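Local coordinates for protein glycerophosphoryl diester phosphodiesterase (Parabacteroides distasonis, PDB 3MZ2) that probably hydrolyses glycerophosphodiesters and folds as a TIM barrel that holds sulfate ions close together in this crystal, at residues 36-41 with 45-50; 77-80 with 86-89; 95-98 with 104-107. All coordinates share one frame; numbering follows the deposited sequence.

Interaction 1 (36-41 with 45-50). With SO4 (sulfate ion), chain C; SO4 (sulfate ion), chain G.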
# COMPACT_ATOMS: atom_id res chain seq x y z
N GLY A 36 19.89 -4.08 2.53
CA GLY A 36 19.37 -3.99 3.87
C GLY A 36 17.91 -3.67 3.82
O GLY A 36 17.53 -2.54 3.45
N HIS A 37 17.07 -4.63 4.17
CA HIS A 37 15.63 -4.42 4.32
C HIS A 37 15.31 -3.43 5.43
O HIS A 37 15.71 -3.60 6.61
CB HIS A 37 14.96 -5.76 4.64
CG HIS A 37 13.46 -5.71 4.68
ND1 HIS A 37 12.74 -5.88 5.84
CD2 HIS A 37 12.55 -5.57 3.69
CE1 HIS A 37 11.44 -5.85 5.57
NE2 HIS A 37 11.30 -5.67 4.27
N ARG A 38 14.56 -2.39 5.04
CA ARG A 38 14.18 -1.29 5.93
C ARG A 38 15.42 -0.74 6.57
O ARG A 38 15.38 -0.31 7.71
CB ARG A 38 13.16 -1.71 7.01
CG ARG A 38 11.85 -2.31 6.54
CD ARG A 38 10.94 -2.64 7.73
NE ARG A 38 9.82 -3.54 7.43
CZ ARG A 38 9.21 -4.30 8.34
NH1 ARG A 38 9.56 -4.27 9.61
NH2 ARG A 38 8.20 -5.10 7.97
N GLY A 39 16.55 -0.82 5.85
CA GLY A 39 17.85 -0.45 6.31
C GLY A 39 18.75 -1.47 6.99
O GLY A 39 19.89 -1.20 7.24
N GLY A 40 18.24 -2.68 7.24
CA GLY A 40 18.89 -3.62 8.17
C GLY A 40 18.59 -3.23 9.61
O GLY A 40 18.20 -2.09 9.89
N ARG A 41 18.75 -4.16 10.54
CA ARG A 41 18.57 -3.90 11.94
C ARG A 41 19.30 -4.92 12.79
O ARG A 41 19.70 -5.99 12.32
CB ARG A 41 17.11 -3.93 12.31
CG ARG A 41 16.48 -5.32 12.17
CD ARG A 41 14.95 -5.28 12.17
NE ARG A 41 14.41 -6.63 12.22
CZ ARG A 41 13.12 -6.97 12.06
NH1 ARG A 41 12.20 -6.06 11.76
NH2 ARG A 41 12.77 -8.25 12.15
N TYR A 45 20.67 -1.08 16.79
CA TYR A 45 20.59 -0.55 15.43
C TYR A 45 19.16 -0.68 14.90
O TYR A 45 18.77 -1.67 14.31
CB TYR A 45 21.64 -1.23 14.52
CG TYR A 45 23.04 -0.83 14.93
CD1 TYR A 45 23.46 0.46 14.73
CD2 TYR A 45 23.90 -1.71 15.60
CE1 TYR A 45 24.69 0.88 15.09
CE2 TYR A 45 25.17 -1.26 16.01
CZ TYR A 45 25.54 0.04 15.72
OH TYR A 45 26.77 0.60 16.06
N PRO A 46 18.37 0.38 15.10
CA PRO A 46 17.01 0.37 14.59
C PRO A 46 16.85 0.38 13.06
O PRO A 46 17.72 0.86 12.33
CB PRO A 46 16.43 1.67 15.17
CG PRO A 46 17.36 2.07 16.29
CD PRO A 46 18.69 1.61 15.84
N GLU A 47 15.73 -0.15 12.59
CA GLU A 47 15.24 0.04 11.21
C GLU A 47 15.23 1.49 10.84
O GLU A 47 14.98 2.33 11.72
CB GLU A 47 13.76 -0.34 11.15
CG GLU A 47 13.49 -1.74 11.18
CD GLU A 47 12.01 -2.07 11.21
OE1 GLU A 47 11.11 -1.23 10.86
OE2 GLU A 47 11.77 -3.24 11.53
N ASN A 48 15.45 1.77 9.55
CA ASN A 48 15.27 3.13 9.00
C ASN A 48 15.99 4.19 9.85
O ASN A 48 15.42 5.23 10.19
CB ASN A 48 13.77 3.44 8.85
CG ASN A 48 13.15 2.77 7.64
OD1 ASN A 48 13.55 3.02 6.50
ND2 ASN A 48 12.12 1.94 7.87
N SER A 49 17.25 3.91 10.14
CA SER A 49 18.07 4.85 10.88
C SER A 49 19.39 5.04 10.18
O SER A 49 19.93 4.12 9.58
CB SER A 49 18.31 4.38 12.32
OG SER A 49 19.28 3.33 12.41
N MSE A 50 19.90 6.26 10.25
CA MSE A 50 21.19 6.57 9.60
C MSE A 50 22.27 5.72 10.21
O MSE A 50 23.19 5.25 9.53
CB MSE A 50 21.56 8.02 9.84
CG MSE A 50 20.56 9.02 9.39
SE MSE A 50 20.42 8.94 7.43
CE MSE A 50 22.28 9.46 7.05
S SO4 C . 8.06 -4.66 4.18
O1 SO4 C . 8.92 -3.59 4.67
O2 SO4 C . 8.68 -5.22 2.97
O3 SO4 C . 7.90 -5.75 5.17
O4 SO4 C . 6.70 -4.09 3.99
S SO4 G . 8.68 -7.30 11.48
O1 SO4 G . 9.09 -7.44 12.89
O2 SO4 G . 9.81 -6.83 10.70
O3 SO4 G . 8.23 -8.60 10.98
O4 SO4 G . 7.62 -6.30 11.30
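R38 lies alongside E47, both side chains pointing the same way. Its CB faces the amide nitrogen of N48. CG rests over the rim of one face of the H37 ring. CD passes the carboxylate, 3.4 Å from R38 CD to E47 OE1. Because the chain stays extended (chi2 -179°), the guanidinium lands between two sulfates. NE gives an almost straight bond (177°), 2.9 Å from R38 NE to O1 of the chain C sulfate, and NH2 reaches O3 of that ion. NH1 makes a salt bridge, 3.1 Å from R38 NH1 to E47 OE2, plus weak bonds to the chain G sulfate.

These residues sit in the loop after strand 33-36 of a TIM barrel, and the sequence carries the HRG and PEN signatures of the phosphodiesterase family. H37 NE2 bonds O2 of the chain C sulfate at 3.0 Å. The ions probably come from the crystallisation liquor, but their setting is consistent with a phosphate-binding pocket.

R38 NH1 meets E47 OE2 from above the carboxylate plane, whereas R41 arrives nearly along the C-O axis, its guanidinium only 11° from coplanar and R41 NH1 2.9 Å from E47 OE2. The same nitrogen links carboxylate and ion, with R41 NH1 2.7 Å from O2 of the chain G sulfate. R86 brings a further salt bridge to E47 OE2. Between backbones, N48 N donates to R38 O at 2.8 Å, while N48 ND2 bonds D67. At G39, a CB would come within 3.3 Å of N48 N and also jam against the preceding carbonyl oxygen.

Interaction 2 (77-80 with 86-89); sequences VLFH and RTSN. With SO4 (sulfate ion), chain C.
F79 and T87 meet because each first torsion turns its group into the other's path: the F79 ring is swung opposite its own backbone N (chi1 -162°), and T87 OG1 stands between N and the carbonyl carbon. The hydroxyl oxygen is centred on one ring bond, with T87 OG1 3.2 Å from F79 CZ and 3.2 Å from F79 CE1; CD1 and CE2 of the ring are farther from it, at 4.1 Å each. The approach is oblique to the ring. S88 adds a looser touch on the same side chain, 4.3 Å from S88 CB to F79 CE1, and its hydroxyl is occupied with L84 O.

F79 and H80 follow directly on strand 76-78, which pairs antiparallel with barrel strand 63-70, and H80 with the following D81 forms the HD signature common in this family. With CG anti to the backbone N (chi1 178°), the H80 ring projects into the sulfate site: H80 NE2 bonds O4 of the chain C sulfate at 3.2 Å, near the plane of the imidazole. D82 of the second subunit also packs on this histidine.

H80 and R86 come near without bonding, H80 ND1 being 4.1 Å from R86 NH2, and the ring and guanidinium planes are turned 83° apart. R86 is held by other partners. Its NE forms a salt bridge to D81 and its NH1 is engaged by E47, while T87 CG2 lies over the centre of one guanidinium face, 3.4 Å above the plane. Further along the segment, the T87 backbone bonds that of K108.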
# COMPACT_ATOMS: atom_id res chain seq x y z
N VAL A 77 9.94 11.53 6.06
CA VAL A 77 10.83 10.84 6.99
C VAL A 77 10.88 9.34 6.68
O VAL A 77 10.09 8.87 5.89
CB VAL A 77 10.39 11.08 8.47
CG1 VAL A 77 10.45 12.55 8.83
CG2 VAL A 77 8.97 10.54 8.73
N LEU A 78 11.84 8.62 7.26
CA LEU A 78 11.95 7.18 7.06
C LEU A 78 11.39 6.51 8.30
O LEU A 78 11.94 6.69 9.38
CB LEU A 78 13.41 6.77 6.92
CG LEU A 78 14.17 7.50 5.82
CD1 LEU A 78 15.57 6.95 5.63
CD2 LEU A 78 13.43 7.51 4.51
N PHE A 79 10.33 5.73 8.13
CA PHE A 79 9.67 5.06 9.22
C PHE A 79 8.65 4.08 8.62
O PHE A 79 7.77 4.50 7.86
CB PHE A 79 8.94 6.08 10.14
CG PHE A 79 8.61 5.52 11.48
CD1 PHE A 79 9.55 5.55 12.50
CD2 PHE A 79 7.38 4.93 11.72
CE1 PHE A 79 9.27 5.01 13.72
CE2 PHE A 79 7.11 4.38 12.95
CZ PHE A 79 8.05 4.44 13.94
N HIS A 80 8.73 2.80 8.97
CA HIS A 80 7.91 1.80 8.29
C HIS A 80 6.42 1.80 8.67
O HIS A 80 5.56 1.86 7.80
CB HIS A 80 8.48 0.40 8.48
CG HIS A 80 7.64 -0.67 7.83
ND1 HIS A 80 6.57 -1.26 8.48
CD2 HIS A 80 7.62 -1.14 6.56
CE1 HIS A 80 5.99 -2.11 7.65
NE2 HIS A 80 6.61 -2.08 6.49
N ARG A 86 6.23 0.27 17.75
CA ARG A 86 7.19 -0.82 17.55
C ARG A 86 8.66 -0.38 17.49
O ARG A 86 9.52 -0.98 18.12
CB ARG A 86 6.82 -1.67 16.31
CG ARG A 86 7.70 -2.94 16.15
CD ARG A 86 7.31 -3.76 14.91
NE ARG A 86 7.49 -2.97 13.70
CZ ARG A 86 8.60 -2.94 12.95
NH1 ARG A 86 9.65 -3.73 13.21
NH2 ARG A 86 8.63 -2.14 11.90
N THR A 87 8.97 0.66 16.71
CA THR A 87 10.37 1.00 16.50
C THR A 87 10.72 2.39 17.04
O THR A 87 11.74 2.97 16.65
CB THR A 87 10.75 0.92 15.01
OG1 THR A 87 10.03 1.91 14.30
CG2 THR A 87 10.41 -0.47 14.45
N SER A 88 9.88 2.90 17.95
CA SER A 88 10.19 4.13 18.71
C SER A 88 9.52 4.15 20.10
O SER A 88 8.64 3.33 20.41
CB SER A 88 9.74 5.39 17.95
OG SER A 88 8.34 5.63 18.09
N ASN A 89 9.89 5.14 20.91
CA ASN A 89 9.23 5.36 22.20
C ASN A 89 8.02 6.31 22.12
O ASN A 89 7.56 6.81 23.14
CB ASN A 89 10.24 5.88 23.23
CG ASN A 89 10.77 7.26 22.90
OD1 ASN A 89 10.56 7.79 21.80
ND2 ASN A 89 11.48 7.86 23.87
S SO4 C . 8.06 -4.66 4.18
O1 SO4 C . 8.92 -3.59 4.67
O2 SO4 C . 8.68 -5.22 2.97
O3 SO4 C . 7.90 -5.75 5.17
O4 SO4 C . 6.70 -4.09 3.99

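Interaction 3 (95-98 with 104-107)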
# COMPACT_ATOMS: atom_id res chain seq x y z
N SER A 95 2.06 10.77 11.02
CA SER A 95 1.44 11.95 10.42
C SER A 95 0.69 12.83 11.43
O SER A 95 0.23 13.89 11.06
CB SER A 95 0.51 11.58 9.27
OG SER A 95 -0.58 10.81 9.76
N ASP A 96 0.59 12.41 12.70
CA ASP A 96 0.05 13.32 13.76
C ASP A 96 1.07 14.36 14.27
O ASP A 96 0.68 15.24 15.03
CB ASP A 96 -0.41 12.59 15.04
CG ASP A 96 -1.51 11.55 14.81
OD1 ASP A 96 -2.48 11.83 14.07
OD2 ASP A 96 -1.40 10.50 15.49
N TYR A 97 2.34 14.22 13.90
CA TYR A 97 3.40 15.04 14.48
C TYR A 97 4.16 15.79 13.40
O TYR A 97 4.37 15.27 12.32
CB TYR A 97 4.40 14.14 15.22
CG TYR A 97 3.79 13.40 16.38
CD1 TYR A 97 3.67 14.00 17.62
CD2 TYR A 97 3.41 12.06 16.26
CE1 TYR A 97 3.12 13.32 18.70
CE2 TYR A 97 2.85 11.38 17.34
CZ TYR A 97 2.72 12.02 18.55
OH TYR A 97 2.19 11.37 19.65
N THR A 98 4.55 17.02 13.69
CA THR A 98 5.48 17.71 12.83
C THR A 98 6.82 17.03 12.93
O THR A 98 7.07 16.30 13.91
CB THR A 98 5.68 19.18 13.23
OG1 THR A 98 6.23 19.24 14.55
CG2 THR A 98 4.35 19.93 13.21
N ASN A 104 11.64 14.66 19.06
CA ASN A 104 11.61 14.34 20.47
C ASN A 104 11.58 12.85 20.77
O ASN A 104 11.86 12.45 21.90
CB ASN A 104 10.42 15.01 21.17
CG ASN A 104 10.51 16.53 21.13
OD1 ASN A 104 11.60 17.10 21.26
ND2 ASN A 104 9.38 17.19 20.96
N PHE A 105 11.15 12.03 19.82
CA PHE A 105 11.11 10.58 20.04
C PHE A 105 12.43 9.93 19.70
O PHE A 105 13.27 10.51 19.02
CB PHE A 105 10.01 9.93 19.22
CG PHE A 105 8.64 10.43 19.56
CD1 PHE A 105 8.16 10.36 20.86
CD2 PHE A 105 7.83 10.96 18.57
CE1 PHE A 105 6.89 10.83 21.17
CE2 PHE A 105 6.55 11.42 18.88
CZ PHE A 105 6.09 11.36 20.17
N ARG A 106 12.61 8.70 20.19
CA ARG A 106 13.84 7.94 19.94
C ARG A 106 13.46 6.57 19.41
O ARG A 106 12.40 6.02 19.75
CB ARG A 106 14.66 7.80 21.23
CG ARG A 106 15.31 9.10 21.72
CD ARG A 106 16.09 9.78 20.60
NE ARG A 106 16.88 10.89 21.13
CZ ARG A 106 16.47 12.15 21.26
NH1 ARG A 106 15.26 12.53 20.85
NH2 ARG A 106 17.29 13.04 21.79
N LEU A 107 14.32 6.05 18.56
CA LEU A 107 14.08 4.78 17.92
C LEU A 107 14.46 3.61 18.80
O LEU A 107 15.45 3.67 19.55
CB LEU A 107 14.88 4.71 16.62
CG LEU A 107 14.48 5.70 15.51
CD1 LEU A 107 15.43 5.59 14.29
CD2 LEU A 107 13.02 5.56 15.09
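Y97 and F105 form a T-shaped pair in which F105 supplies the edge and Y97 the face. The evidence is consistent: ring planes lie 84° apart. Their centroids are separated by 5.1 Å. F105 CE2 sits over the centre of the tyrosine ring, 3.8 Å above its plane. The neighbouring edge atom F105 CZ comes 3.8 Å from Y97 CZ. Both side chains place CG opposite the carbonyl carbon (chi1 -63° in Y97, -60° in F105), and each CB points toward the other segment.

In the next shell, Y97 OH is hydrogen-bonded to T91 O, which restrains the far end of the ring, and L84 touches the same side chain. F105 rests also on N89, whose OD1 takes the R106 N-H. With an alanine at Y97, the edge of F105 would probably be left without its aromatic face and T91 O without its hydroxyl partner.

T98, directly after the tyrosine, is the N-cap of helix 99-102, and Y97 and F105 flank that short helix in sequence, their rings meeting across it. The whole unit belongs to the excursion between barrel strand 63-70 and helix 122-129, consistent with the small insertion characteristic of glycerophosphodiester phosphodiesterases.

From the N terminus the three contacts follow in series, neither nesting nor crossing. Interaction 1 closes the loop between strand 33-36 and helix 50-59. After strand 63-70, interaction 2 closes the turn that follows the hairpin strand 76-78, and interaction 3 then brackets helix 99-102. Their side chains join across space. The R86 to E47 salt bridge connects interaction 2 to interaction 1, and both contacts touch the chain C sulfate. L107 of 104-107 packs on P46 and S49, while T87 O lies 3.3 Å from L107 CD2. The outlying excursion is thereby tied back to the first barrel loop and the sulfate site.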